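Local coordinates for oxidoreductase, short chain dehydrogenase/reductase family protein (Collinsella aerofaciens, PDB 5FYD) that reduces the 7-oxo group of bile acids such as 7-oxolithocholate with NADPH, yielding the 7beta-hydroxy product ursodeoxycholate, at residues G82-F87 with A131-G136; G8-I13 with N34-G39; A137-S142 with E220-L225; K27-G32 with Y56-K61. All coordinates share one frame; numbering follows the deposited sequence.

Contact 1. Residues G82-F87 with A131-G136; sequences GLDMGF and AAQDRG
Asp-84 and Arg-135 meet in a two-pronged salt bridge, the guanidinium presenting NH1 and NH2 end-on to the two carboxylate oxygens. NH2 of Arg-135 reaches OD1 of Asp-84 at 2.8 Å in a nearly straight bond (170°), and NH1 of Arg-135 reaches OD2 of Asp-84 at 3.0 Å. Both oxygens use their syn lone pairs, and the two planes lie only 22° apart. The Arg-135 chain is extended as far as CD, and a bend at chi3 (61°) then turns NE aside. Each partner has a second hold on the segment before strand 10-14: NH1 also bonds the carbonyl of Tyr-7, and OD2 accepts from the backbone N of Glu-9. An alanine in place of Asp-84 would probably leave the Arg-135 guanidinium without its counter-charge and freer to turn, and the N-H of Glu-9 without this acceptor.

Beside the ion pair, Gln-133 divides its amide between the two segments. Its NE2 donates to the carbonyl O of Met-85 (2.9 Å) and, within its own segment, to the O of Arg-135, while a water links OE1 to the N of Met-85. NE2 of Gln-133 also lies 3.6 Å above the guanidinium plane of Arg-135, toward its rim. Farther along, the backbones close up at two glycines, where CA of Gly-136 sits 3.3 Å from O of Gly-86 in a CA-H...O contact. A Schellman motif at Asp-134 ends helix 105-132, and the chain turns into strand 136-143 beside strand 85-90: the parallel beta-alpha-beta crossover of a Rossmann fold.

Contact 2. Residues G8-I13 with N34-G39; sequences GEWGLI and NVVMVG
Trp-10 and Asn-34 both hold CG anti to the carbonyl carbon (chi1 -70° and -58°), and the indole of the first comes to lie against CB of the second. They pair at the start of two adjacent parallel strands, 10-14 and 34-39, which with helix 19-30 make the first beta-alpha-beta unit of this Rossmann fold. CB of Asn-34 stands over the middle of the six-membered ring of Trp-10, 3.3 Å from its centroid and close to the ring normal, a CH-pi contact. In the amide beyond it, OD1 bonds the N of Glu-59, and a water joins ND2 to OE1 of Glu-9.

Five backbone hydrogen bonds zip the strands together, passing alternately through Glu-9 O, Gly-11 N and O, and Ile-13 N and O. The most nearly linear runs from Val-36 N to Gly-11 O, 2.8 Å long at 173°.

On the face that carries Trp-10, Leu-12 and Val-36 follow in line. CG2 of Val-36 leans on CE3 of Trp-10 (3.6 Å), oblique to the ring. The other face turns toward helix 19-30: Ile-13 packs on Phe-24 and Cys-25, near the NADP(+)-binding Gly-21. At the C-terminal end, Val-38 also touches Phe-67, another NADP(+)-binding residue, while CD1 of Leu-12 touches two valine methyls, 3.7 Å from CG1 of Val-36 and 3.6 Å from CG2 of Val-38.

Contact 3. Residues A137-S142 with E220-L225; sequences AVINVS and EAFEKL
Ile-139 carries most of this contact, with three different carbons meeting three residues of segment 220-225. The one aromatic interaction is a CH-pi contact: CD1 of Ile-139 stands over the centre of the Phe-222 ring, 3.9 Å from the centroid and only 6° off its normal. CE1, CE2 and CZ of the phenylalanine all lie about equally far from that methyl, as expected of a group seated centrally on the face. The extended chi2 of the isoleucine (172°) carries CD1 outward to this position.

The remaining contacts are between aliphatic groups. CB of Ala-221 touches two methyls of Ile-139 at once, CG2 and CD1, each at 4.0 Å. Leu-225 spreads its branches over two strand residues: CD1 meets CG1 of Ile-139, and CD2 meets CB of Ala-137 at 3.9 Å. CG of Leu-225 stands anti to the backbone N (chi1 -180°), on the side of the strand, and its two methyls divide there.

The two segments meet without a polar bond between them; on the helix, NZ of Lys-224 forms a salt bridge with OE2 of Glu-220, one turn back, at 2.7 Å and on the anti lone pair of that oxygen; OE2 also pairs with Lys-238.

Helix 214-224 thus packs on one face of strand 136-143, while Val-138, pointing the other way, meets Phe-123 and Phe-130 of helix 105-132. Phe-222 also touches Phe-24 and Ile-28 of helix 19-30 and the ring of Phe-87 on strand 85-90, joining two helices to the same face of the central sheet.

Contact 4. Residues K27-G32 with Y56-K61; sequences KIAAGG and YGVETK
Tyr-56 lies against the last turn of helix 19-30, its ring meeting both Ala-29 and Ala-30. CG of Tyr-56, anti to the carbonyl carbon (chi1 -60°), lies 3.7 Å from CB of Ala-29, while backbone N of Ala-30 sits over one face of the ring, 3.7 Å from CD1 of Tyr-56. CB of Ala-30 reaches CE1 of the same ring. A leucine in place of Tyr-56 would probably leave Ala-30 less well covered, the flat face over its backbone N being lost. Val-58 completes the inner shell with two methyls, CG2 on CB of Ala-29 at 3.8 Å and CG1 beside the carbonyl O of Ala-29 at 3.7 Å.

A water lies 2.8 Å from O of Ala-29 and 3.0 Å from O of Tyr-56. Farther out, Ile-52 of helix 42-56 touches both Ala-29 and Val-58, and Val-35 of strand 34-39 also packs on Ala-29.

Gly-32, with positive phi, is the C-prime residue of a Schellman motif closing helix 19-30, and Gly-57, also with positive phi, follows helix 42-56. Side-by-side helix ends, each leading into a parallel strand, belong to the consecutive beta-alpha-beta units of the Rossmann fold.

All four contacts draw on one seven-stranded parallel sheet of order 3-2-1-4-5-6-7. Contact 2 joins strands 10-14 and 34-39. Contact 4, its centre about 9 Å away, joins the following helix end to the approach to strand 60-64, and their segments alternate along the chain, as in overlapping, consecutive beta-alpha-beta units. Contact 1 comes next, about 12 Å from contact 2 between centres, and meets it where strands 85-90 and 10-14 adjoin. Contact 3 closes last, about 17 Å from contacts 1 and 4, touching both through Phe-222, and contact 1 also along the neighbouring strands. They link the nucleotide-binding half of the sheet to strand 136-143, which ends at Ser-143, the probable transition-state stabiliser.

Contact 1. Residues G82-F87 with A131-G136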
loop_
_atom_site.group_PDB
_atom_site.type_symbol
_atom_site.label_atom_id
_atom_site.label_comp_id
_atom_site.label_asym_id
_atom_site.label_seq_id
_atom_site.Cartn_x
_atom_site.Cartn_y
_atom_site.Cartn_z
ATOM N N GLY A 82 -16.571 -29.894 -15.060
ATOM C CA GLY A 82 -18.002 -30.195 -15.093
ATOM C C GLY A 82 -18.952 -29.004 -15.029
ATOM O O GLY A 82 -20.167 -29.173 -15.275
ATOM N N LEU A 83 -18.437 -27.816 -14.703
ATOM C CA LEU A 83 -19.223 -26.584 -14.763
ATOM C C LEU A 83 -19.347 -26.088 -16.199
ATOM O O LEU A 83 -18.412 -26.200 -16.989
ATOM C CB LEU A 83 -18.600 -25.476 -13.912
ATOM C CG LEU A 83 -18.351 -25.729 -12.431
ATOM C CD1 LEU A 83 -17.696 -24.522 -11.799
ATOM C CD2 LEU A 83 -19.613 -26.104 -11.663
ATOM N N ASP A 84 -20.512 -25.539 -16.538
ATOM C CA ASP A 84 -20.652 -24.832 -17.797
ATOM C C ASP A 84 -20.014 -23.454 -17.617
ATOM O O ASP A 84 -20.517 -22.631 -16.842
ATOM C CB ASP A 84 -22.096 -24.675 -18.246
ATOM C CG ASP A 84 -22.175 -23.982 -19.582
ATOM O OD1 ASP A 84 -21.888 -24.651 -20.591
ATOM O OD2 ASP A 84 -22.466 -22.767 -19.633
ATOM N N MET A 85 -18.885 -23.238 -18.296
ATOM C CA MET A 85 -18.076 -22.019 -18.113
ATOM C C MET A 85 -18.434 -20.991 -19.181
ATOM O O MET A 85 -18.501 -21.307 -20.385
ATOM C CB MET A 85 -16.579 -22.338 -18.189
ATOM C CG MET A 85 -16.091 -23.328 -17.131
ATOM S SD MET A 85 -16.394 -22.780 -15.451
ATOM C CE MET A 85 -15.537 -21.200 -15.371
ATOM N N GLY A 86 -18.674 -19.763 -18.739
ATOM C CA GLY A 86 -18.937 -18.647 -19.668
ATOM C C GLY A 86 -17.936 -17.501 -19.648
ATOM O O GLY A 86 -17.852 -16.741 -20.620
ATOM N N PHE A 87 -17.183 -17.363 -18.556
ATOM C CA PHE A 87 -16.364 -16.171 -18.361
ATOM C C PHE A 87 -15.123 -16.479 -17.560
ATOM O O PHE A 87 -15.172 -17.284 -16.640
ATOM C CB PHE A 87 -17.161 -15.087 -17.626
ATOM C CG PHE A 87 -16.410 -13.818 -17.419
ATOM C CD1 PHE A 87 -16.294 -12.894 -18.456
ATOM C CD2 PHE A 87 -15.839 -13.515 -16.194
ATOM C CE1 PHE A 87 -15.593 -11.711 -18.280
ATOM C CE2 PHE A 87 -15.151 -12.327 -16.008
ATOM C CZ PHE A 87 -15.032 -11.417 -17.048
ATOM N N ALA A 131 -13.380 -22.020 -26.884
ATOM C CA ALA A 131 -13.267 -22.190 -28.332
ATOM C C ALA A 131 -13.992 -23.463 -28.794
ATOM O O ALA A 131 -14.649 -23.434 -29.841
ATOM C CB ALA A 131 -11.809 -22.217 -28.761
ATOM N N ALA A 132 -13.918 -24.534 -28.003
ATOM C CA ALA A 132 -14.568 -25.800 -28.358
ATOM C C ALA A 132 -16.097 -25.687 -28.390
ATOM O O ALA A 132 -16.746 -26.279 -29.252
ATOM C CB ALA A 132 -14.131 -26.917 -27.427
ATOM N N GLN A 133 -16.665 -24.904 -27.485
ATOM C CA GLN A 133 -18.112 -24.655 -27.462
ATOM C C GLN A 133 -18.503 -23.410 -28.268
ATOM O O GLN A 133 -19.683 -23.059 -28.358
ATOM C CB GLN A 133 -18.610 -24.565 -26.010
ATOM C CG GLN A 133 -18.094 -23.379 -25.210
ATOM C CD GLN A 133 -18.352 -23.475 -23.726
ATOM O OE1 GLN A 133 -18.480 -24.565 -23.154
ATOM N NE2 GLN A 133 -18.389 -22.328 -23.079
ATOM N N ASP A 134 -17.497 -22.740 -28.832
ATOM C CA ASP A 134 -17.649 -21.484 -29.558
ATOM C C ASP A 134 -18.514 -20.480 -28.797
ATOM O O ASP A 134 -19.439 -19.864 -29.331
ATOM C CB ASP A 134 -18.155 -21.737 -30.983
ATOM C CG ASP A 134 -18.026 -20.529 -31.855
ATOM O OD1 ASP A 134 -17.013 -19.786 -31.730
ATOM O OD2 ASP A 134 -18.953 -20.288 -32.648
ATOM N N ARG A 135 -18.211 -20.332 -27.515
ATOM C CA ARG A 135 -18.984 -19.492 -26.659
ATOM C C ARG A 135 -18.184 -19.198 -25.382
ATOM O O ARG A 135 -17.681 -20.125 -24.754
ATOM C CB ARG A 135 -20.301 -20.216 -26.349
ATOM C CG ARG A 135 -21.054 -19.662 -25.171
ATOM C CD ARG A 135 -22.371 -20.387 -24.915
ATOM N NE ARG A 135 -22.273 -21.821 -24.603
ATOM C CZ ARG A 135 -22.089 -22.368 -23.392
ATOM N NH1 ARG A 135 -21.877 -21.618 -22.322
ATOM N NH2 ARG A 135 -22.084 -23.699 -23.263
ATOM N N GLY A 136 -18.082 -17.914 -25.034
ATOM C CA GLY A 136 -17.411 -17.505 -23.805
ATOM C C GLY A 136 -16.825 -16.124 -23.849
ATOM O O GLY A 136 -16.810 -15.473 -24.886
HETATM O O HOH W 1 -18.221 -25.074 -20.477
#

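Contact 2. Residues G8-I13 with N34-G39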
loop_
_atom_site.group_PDB
_atom_site.type_symbol
_atom_site.label_atom_id
_atom_site.label_comp_id
_atom_site.label_asym_id
_atom_site.label_seq_id
_atom_site.Cartn_x
_atom_site.Cartn_y
_atom_site.Cartn_z
ATOM N N GLY A 8 -22.512 -18.159 -20.562
ATOM C CA GLY A 8 -22.564 -19.474 -19.890
ATOM C C GLY A 8 -22.858 -19.385 -18.416
ATOM O O GLY A 8 -22.988 -18.314 -17.886
ATOM N N GLU A 9 -22.961 -20.528 -17.752
ATOM C CA GLU A 9 -23.470 -20.562 -16.371
ATOM C C GLU A 9 -22.553 -19.993 -15.311
ATOM O O GLU A 9 -23.038 -19.374 -14.360
ATOM C CB GLU A 9 -23.833 -21.995 -15.935
ATOM C CG GLU A 9 -25.126 -22.524 -16.489
ATOM C CD GLU A 9 -26.317 -21.738 -15.989
ATOM O OE1 GLU A 9 -26.615 -21.691 -14.763
ATOM O OE2 GLU A 9 -26.931 -21.139 -16.854
ATOM N N TRP A 10 -21.250 -20.256 -15.432
ATOM C CA TRP A 10 -20.296 -19.880 -14.416
ATOM C C TRP A 10 -19.219 -18.946 -14.961
ATOM O O TRP A 10 -18.736 -19.132 -16.078
ATOM C CB TRP A 10 -19.625 -21.118 -13.828
ATOM C CG TRP A 10 -20.538 -21.957 -12.989
ATOM C CD1 TRP A 10 -21.422 -22.896 -13.421
ATOM C CD2 TRP A 10 -20.621 -21.941 -11.570
ATOM N NE1 TRP A 10 -22.071 -23.465 -12.346
ATOM C CE2 TRP A 10 -21.609 -22.889 -11.198
ATOM C CE3 TRP A 10 -19.976 -21.199 -10.567
ATOM C CZ2 TRP A 10 -21.925 -23.151 -9.873
ATOM C CZ3 TRP A 10 -20.303 -21.429 -9.254
ATOM C CH2 TRP A 10 -21.282 -22.402 -8.907
ATOM N N GLY A 11 -18.846 -17.964 -14.150
ATOM C CA GLY A 11 -17.696 -17.101 -14.427
ATOM C C GLY A 11 -16.635 -17.303 -13.368
ATOM O O GLY A 11 -16.942 -17.561 -12.206
ATOM N N LEU A 12 -15.381 -17.188 -13.783
ATOM C CA LEU A 12 -14.226 -17.498 -12.965
ATOM C C LEU A 12 -13.437 -16.233 -12.793
ATOM O O LEU A 12 -12.924 -15.671 -13.781
ATOM C CB LEU A 12 -13.390 -18.552 -13.681
ATOM C CG LEU A 12 -12.040 -18.943 -13.116
ATOM C CD1 LEU A 12 -12.152 -19.458 -11.695
ATOM C CD2 LEU A 12 -11.404 -19.980 -13.997
ATOM N N ILE A 13 -13.319 -15.775 -11.555
ATOM C CA ILE A 13 -12.524 -14.614 -11.251
ATOM C C ILE A 13 -11.260 -15.060 -10.526
ATOM O O ILE A 13 -11.311 -15.537 -9.380
ATOM C CB ILE A 13 -13.301 -13.596 -10.383
ATOM C CG1 ILE A 13 -14.685 -13.295 -11.009
ATOM C CG2 ILE A 13 -12.478 -12.332 -10.161
ATOM C CD1 ILE A 13 -14.665 -12.899 -12.470
ATOM N N ASN A 34 -23.203 -17.534 -12.021
ATOM C CA ASN A 34 -22.680 -18.126 -10.794
ATOM C C ASN A 34 -21.180 -17.847 -10.789
ATOM O O ASN A 34 -20.600 -17.702 -11.852
ATOM C CB ASN A 34 -22.967 -19.618 -10.765
ATOM C CG ASN A 34 -24.450 -19.922 -10.862
ATOM O OD1 ASN A 34 -25.274 -19.347 -10.128
ATOM N ND2 ASN A 34 -24.804 -20.821 -11.761
ATOM N N VAL A 35 -20.573 -17.763 -9.611
ATOM C CA VAL A 35 -19.226 -17.193 -9.505
ATOM C C VAL A 35 -18.268 -18.187 -8.859
ATOM O O VAL A 35 -18.505 -18.626 -7.745
ATOM C CB VAL A 35 -19.249 -15.903 -8.690
ATOM C CG1 VAL A 35 -17.884 -15.257 -8.655
ATOM C CG2 VAL A 35 -20.268 -14.922 -9.260
ATOM N N VAL A 36 -17.178 -18.499 -9.563
ATOM C CA VAL A 36 -16.056 -19.212 -8.971
ATOM C C VAL A 36 -15.064 -18.128 -8.625
ATOM O O VAL A 36 -14.593 -17.424 -9.522
ATOM C CB VAL A 36 -15.403 -20.220 -9.945
ATOM C CG1 VAL A 36 -14.347 -21.024 -9.221
ATOM C CG2 VAL A 36 -16.424 -21.143 -10.544
ATOM N N MET A 37 -14.758 -17.988 -7.342
ATOM C CA MET A 37 -13.867 -16.940 -6.859
ATOM C C MET A 37 -12.617 -17.574 -6.272
ATOM O O MET A 37 -12.705 -18.506 -5.447
ATOM C CB MET A 37 -14.564 -16.032 -5.832
ATOM C CG MET A 37 -15.139 -16.700 -4.610
ATOM S SD MET A 37 -16.057 -15.461 -3.657
ATOM C CE MET A 37 -17.460 -15.288 -4.723
ATOM N N VAL A 38 -11.463 -17.095 -6.739
ATOM C CA VAL A 38 -10.195 -17.728 -6.435
ATOM C C VAL A 38 -9.221 -16.718 -5.897
ATOM O O VAL A 38 -9.106 -15.577 -6.408
ATOM C CB VAL A 38 -9.576 -18.379 -7.679
ATOM C CG1 VAL A 38 -8.390 -19.258 -7.284
ATOM C CG2 VAL A 38 -10.614 -19.164 -8.476
ATOM N N GLY A 39 -8.506 -17.140 -4.853
ATOM C CA GLY A 39 -7.487 -16.303 -4.246
ATOM C C GLY A 39 -6.861 -16.992 -3.060
ATOM O O GLY A 39 -7.283 -18.070 -2.682
HETATM O O HOH W 2 -27.435 -21.660 -11.870
#

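Contact 3. Residues A137-S142 with E220-L225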
loop_
_atom_site.group_PDB
_atom_site.type_symbol
_atom_site.label_atom_id
_atom_site.label_comp_id
_atom_site.label_asym_id
_atom_site.label_seq_id
_atom_site.Cartn_x
_atom_site.Cartn_y
_atom_site.Cartn_z
ATOM N N ALA A 137 -16.299 -15.681 -22.715
ATOM C CA ALA A 137 -15.665 -14.374 -22.664
ATOM C C ALA A 137 -14.501 -14.350 -21.713
ATOM O O ALA A 137 -14.525 -15.017 -20.675
ATOM C CB ALA A 137 -16.678 -13.337 -22.273
ATOM N N VAL A 138 -13.470 -13.593 -22.071
ATOM C CA VAL A 138 -12.332 -13.381 -21.204
ATOM C C VAL A 138 -12.058 -11.888 -21.151
ATOM O O VAL A 138 -11.983 -11.241 -22.200
ATOM C CB VAL A 138 -11.061 -14.070 -21.728
ATOM C CG1 VAL A 138 -9.862 -13.782 -20.797
ATOM C CG2 VAL A 138 -11.286 -15.564 -21.870
ATOM N N ILE A 139 -11.907 -11.347 -19.949
ATOM C CA ILE A 139 -11.367 -9.985 -19.773
ATOM C C ILE A 139 -10.191 -10.102 -18.852
ATOM O O ILE A 139 -10.360 -10.423 -17.692
ATOM C CB ILE A 139 -12.397 -9.002 -19.170
ATOM C CG1 ILE A 139 -13.610 -8.863 -20.098
ATOM C CG2 ILE A 139 -11.739 -7.635 -18.899
ATOM C CD1 ILE A 139 -14.752 -8.069 -19.481
ATOM N N ASN A 140 -8.995 -9.869 -19.366
ATOM C CA ASN A 140 -7.815 -9.889 -18.532
ATOM C C ASN A 140 -7.398 -8.471 -18.193
ATOM O O ASN A 140 -7.637 -7.536 -18.949
ATOM C CB ASN A 140 -6.673 -10.638 -19.199
ATOM C CG ASN A 140 -6.967 -12.094 -19.369
ATOM O OD1 ASN A 140 -7.598 -12.722 -18.514
ATOM N ND2 ASN A 140 -6.512 -12.661 -20.484
ATOM N N VAL A 141 -6.771 -8.321 -17.037
ATOM C CA VAL A 141 -6.406 -7.015 -16.507
ATOM C C VAL A 141 -4.911 -6.772 -16.657
ATOM O O VAL A 141 -4.085 -7.561 -16.186
ATOM C CB VAL A 141 -6.840 -6.922 -15.042
ATOM C CG1 VAL A 141 -6.450 -5.576 -14.439
ATOM C CG2 VAL A 141 -8.334 -7.160 -14.951
ATOM N N SER A 142 -4.566 -5.698 -17.352
ATOM C CA SER A 142 -3.196 -5.203 -17.392
ATOM C C SER A 142 -3.049 -3.876 -16.640
ATOM O O SER A 142 -3.976 -3.405 -15.945
ATOM C CB SER A 142 -2.725 -5.109 -18.845
ATOM O OG SER A 142 -1.324 -4.905 -18.913
ATOM N N GLU A 220 -16.557 -0.204 -17.675
ATOM C CA GLU A 220 -16.016 0.101 -19.000
ATOM C C GLU A 220 -15.602 -1.171 -19.756
ATOM O O GLU A 220 -15.906 -1.319 -20.936
ATOM C CB GLU A 220 -14.840 1.072 -18.917
ATOM C CG GLU A 220 -14.319 1.427 -20.293
ATOM C CD GLU A 220 -13.283 2.544 -20.295
ATOM O OE1 GLU A 220 -12.850 3.017 -19.226
ATOM O OE2 GLU A 220 -12.897 2.936 -21.402
ATOM N N ALA A 221 -14.937 -2.102 -19.068
ATOM C CA ALA A 221 -14.560 -3.370 -19.707
ATOM C C ALA A 221 -15.784 -4.124 -20.279
ATOM O O ALA A 221 -15.744 -4.638 -21.402
ATOM C CB ALA A 221 -13.813 -4.260 -18.722
ATOM N N PHE A 222 -16.868 -4.193 -19.522
ATOM C CA PHE A 222 -18.025 -4.917 -20.020
ATOM C C PHE A 222 -18.761 -4.148 -21.128
ATOM O O PHE A 222 -19.300 -4.771 -22.023
ATOM C CB PHE A 222 -18.967 -5.337 -18.904
ATOM C CG PHE A 222 -18.544 -6.604 -18.227
ATOM C CD1 PHE A 222 -18.839 -7.842 -18.773
ATOM C CD2 PHE A 222 -17.786 -6.558 -17.071
ATOM C CE1 PHE A 222 -18.417 -9.019 -18.150
ATOM C CE2 PHE A 222 -17.363 -7.731 -16.450
ATOM C CZ PHE A 222 -17.694 -8.962 -16.982
ATOM N N GLU A 223 -18.754 -2.819 -21.073
ATOM C CA GLU A 223 -19.337 -2.002 -22.151
ATOM C C GLU A 223 -18.643 -2.264 -23.486
ATOM O O GLU A 223 -19.298 -2.312 -24.512
ATOM C CB GLU A 223 -19.314 -0.512 -21.787
ATOM C CG GLU A 223 -20.456 -0.169 -20.827
ATOM C CD GLU A 223 -20.468 1.277 -20.336
ATOM O OE1 GLU A 223 -19.757 2.130 -20.932
ATOM O OE2 GLU A 223 -21.193 1.549 -19.341
ATOM N N LYS A 224 -17.334 -2.509 -23.453
ATOM C CA LYS A 224 -16.533 -2.687 -24.673
ATOM C C LYS A 224 -16.253 -4.144 -25.071
ATOM O O LYS A 224 -15.698 -4.401 -26.141
ATOM C CB LYS A 224 -15.249 -1.869 -24.535
ATOM C CG LYS A 224 -15.594 -0.378 -24.521
ATOM C CD LYS A 224 -14.395 0.507 -24.274
ATOM C CE LYS A 224 -14.819 1.961 -24.396
ATOM N NZ LYS A 224 -13.769 2.870 -23.904
ATOM N N LEU A 225 -16.678 -5.093 -24.235
ATOM C CA LEU A 225 -16.463 -6.508 -24.488
ATOM C C LEU A 225 -17.159 -6.923 -25.779
ATOM O O LEU A 225 -18.347 -6.671 -25.942
ATOM C CB LEU A 225 -17.008 -7.352 -23.329
ATOM C CG LEU A 225 -16.843 -8.849 -23.454
ATOM C CD1 LEU A 225 -15.389 -9.296 -23.585
ATOM C CD2 LEU A 225 -17.553 -9.524 -22.290
#

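Contact 4. Residues K27-G32 with Y56-K61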
loop_
_atom_site.group_PDB
_atom_site.type_symbol
_atom_site.label_atom_id
_atom_site.label_comp_id
_atom_site.label_asym_id
_atom_site.label_seq_id
_atom_site.Cartn_x
_atom_site.Cartn_y
_atom_site.Cartn_z
ATOM N N LYS A 27 -20.131 -7.766 -10.675
ATOM C CA LYS A 27 -20.658 -7.478 -12.017
ATOM C C LYS A 27 -21.220 -8.742 -12.700
ATOM O O LYS A 27 -22.345 -8.720 -13.222
ATOM C CB LYS A 27 -19.599 -6.808 -12.898
ATOM C CG LYS A 27 -20.067 -6.429 -14.291
ATOM C CD LYS A 27 -21.130 -5.338 -14.306
ATOM C CE LYS A 27 -21.312 -4.780 -15.713
ATOM N NZ LYS A 27 -21.928 -3.425 -15.704
ATOM N N ILE A 28 -20.480 -9.853 -12.670
ATOM C CA ILE A 28 -20.979 -11.065 -13.307
ATOM C C ILE A 28 -22.179 -11.669 -12.556
ATOM O O ILE A 28 -23.090 -12.193 -13.179
ATOM C CB ILE A 28 -19.881 -12.115 -13.636
ATOM C CG1 ILE A 28 -19.317 -12.761 -12.381
ATOM C CG2 ILE A 28 -18.777 -11.495 -14.514
ATOM C CD1 ILE A 28 -18.492 -13.988 -12.703
ATOM N N ALA A 29 -22.191 -11.538 -11.230
ATOM C CA ALA A 29 -23.329 -11.977 -10.437
ATOM C C ALA A 29 -24.567 -11.149 -10.767
ATOM O O ALA A 29 -25.647 -11.713 -10.956
ATOM C CB ALA A 29 -23.002 -11.901 -8.970
ATOM N N ALA A 30 -24.404 -9.832 -10.870
ATOM C CA ALA A 30 -25.498 -8.947 -11.320
ATOM C C ALA A 30 -25.993 -9.326 -12.715
ATOM O O ALA A 30 -27.187 -9.188 -13.037
ATOM C CB ALA A 30 -25.046 -7.505 -11.306
ATOM N N GLY A 31 -25.071 -9.799 -13.553
ATOM C CA GLY A 31 -25.397 -10.337 -14.857
ATOM C C GLY A 31 -25.908 -11.768 -14.882
ATOM O O GLY A 31 -26.035 -12.356 -15.953
ATOM N N GLY A 32 -26.192 -12.329 -13.705
ATOM C CA GLY A 32 -26.792 -13.642 -13.563
ATOM C C GLY A 32 -25.863 -14.841 -13.516
ATOM O O GLY A 32 -26.346 -15.968 -13.423
ATOM N N TYR A 56 -27.152 -11.302 -4.668
ATOM C CA TYR A 56 -27.456 -11.605 -6.080
ATOM C C TYR A 56 -28.214 -12.893 -6.342
ATOM O O TYR A 56 -28.761 -13.060 -7.424
ATOM C CB TYR A 56 -26.196 -11.581 -6.932
ATOM C CG TYR A 56 -25.507 -10.231 -6.895
ATOM C CD1 TYR A 56 -26.015 -9.157 -7.606
ATOM C CD2 TYR A 56 -24.372 -10.029 -6.124
ATOM C CE1 TYR A 56 -25.399 -7.921 -7.565
ATOM C CE2 TYR A 56 -23.758 -8.795 -6.088
ATOM C CZ TYR A 56 -24.282 -7.750 -6.814
ATOM O OH TYR A 56 -23.665 -6.515 -6.768
ATOM N N GLY A 57 -28.263 -13.799 -5.367
ATOM C CA GLY A 57 -28.994 -15.049 -5.543
ATOM C C GLY A 57 -28.359 -15.977 -6.562
ATOM O O GLY A 57 -29.046 -16.777 -7.198
ATOM N N VAL A 58 -27.046 -15.868 -6.722
ATOM C CA VAL A 58 -26.310 -16.790 -7.590
ATOM C C VAL A 58 -25.587 -17.805 -6.734
ATOM O O VAL A 58 -25.397 -17.601 -5.522
ATOM C CB VAL A 58 -25.336 -16.059 -8.550
ATOM C CG1 VAL A 58 -26.122 -15.078 -9.421
ATOM C CG2 VAL A 58 -24.200 -15.372 -7.824
ATOM N N GLU A 59 -25.157 -18.880 -7.372
ATOM C CA GLU A 59 -24.322 -19.881 -6.702
ATOM C C GLU A 59 -22.883 -19.392 -6.665
ATOM O O GLU A 59 -22.452 -18.636 -7.548
ATOM C CB GLU A 59 -24.372 -21.214 -7.429
ATOM C CG GLU A 59 -25.743 -21.880 -7.423
ATOM C CD GLU A 59 -25.761 -23.120 -8.263
ATOM O OE1 GLU A 59 -25.999 -23.014 -9.474
ATOM O OE2 GLU A 59 -25.442 -24.204 -7.731
ATOM N N THR A 60 -22.140 -19.848 -5.660
ATOM C CA THR A 60 -20.733 -19.517 -5.547
ATOM C C THR A 60 -19.897 -20.771 -5.311
ATOM O O THR A 60 -20.409 -21.793 -4.863
ATOM C CB THR A 60 -20.454 -18.502 -4.416
ATOM O OG1 THR A 60 -20.842 -19.062 -3.147
ATOM C CG2 THR A 60 -21.172 -17.173 -4.692
ATOM N N LYS A 61 -18.630 -20.704 -5.697
ATOM C CA LYS A 61 -17.643 -21.710 -5.353
ATOM C C LYS A 61 -16.371 -20.986 -4.993
ATOM O O LYS A 61 -15.918 -20.130 -5.751
ATOM C CB LYS A 61 -17.398 -22.612 -6.553
ATOM C CG LYS A 61 -16.650 -23.895 -6.238
ATOM C CD LYS A 61 -16.577 -24.786 -7.471
ATOM C CE LYS A 61 -17.923 -25.353 -7.916
ATOM N NZ LYS A 61 -18.223 -26.649 -7.240
HETATM O O HOH W 3 -28.389 -11.965 -10.227
#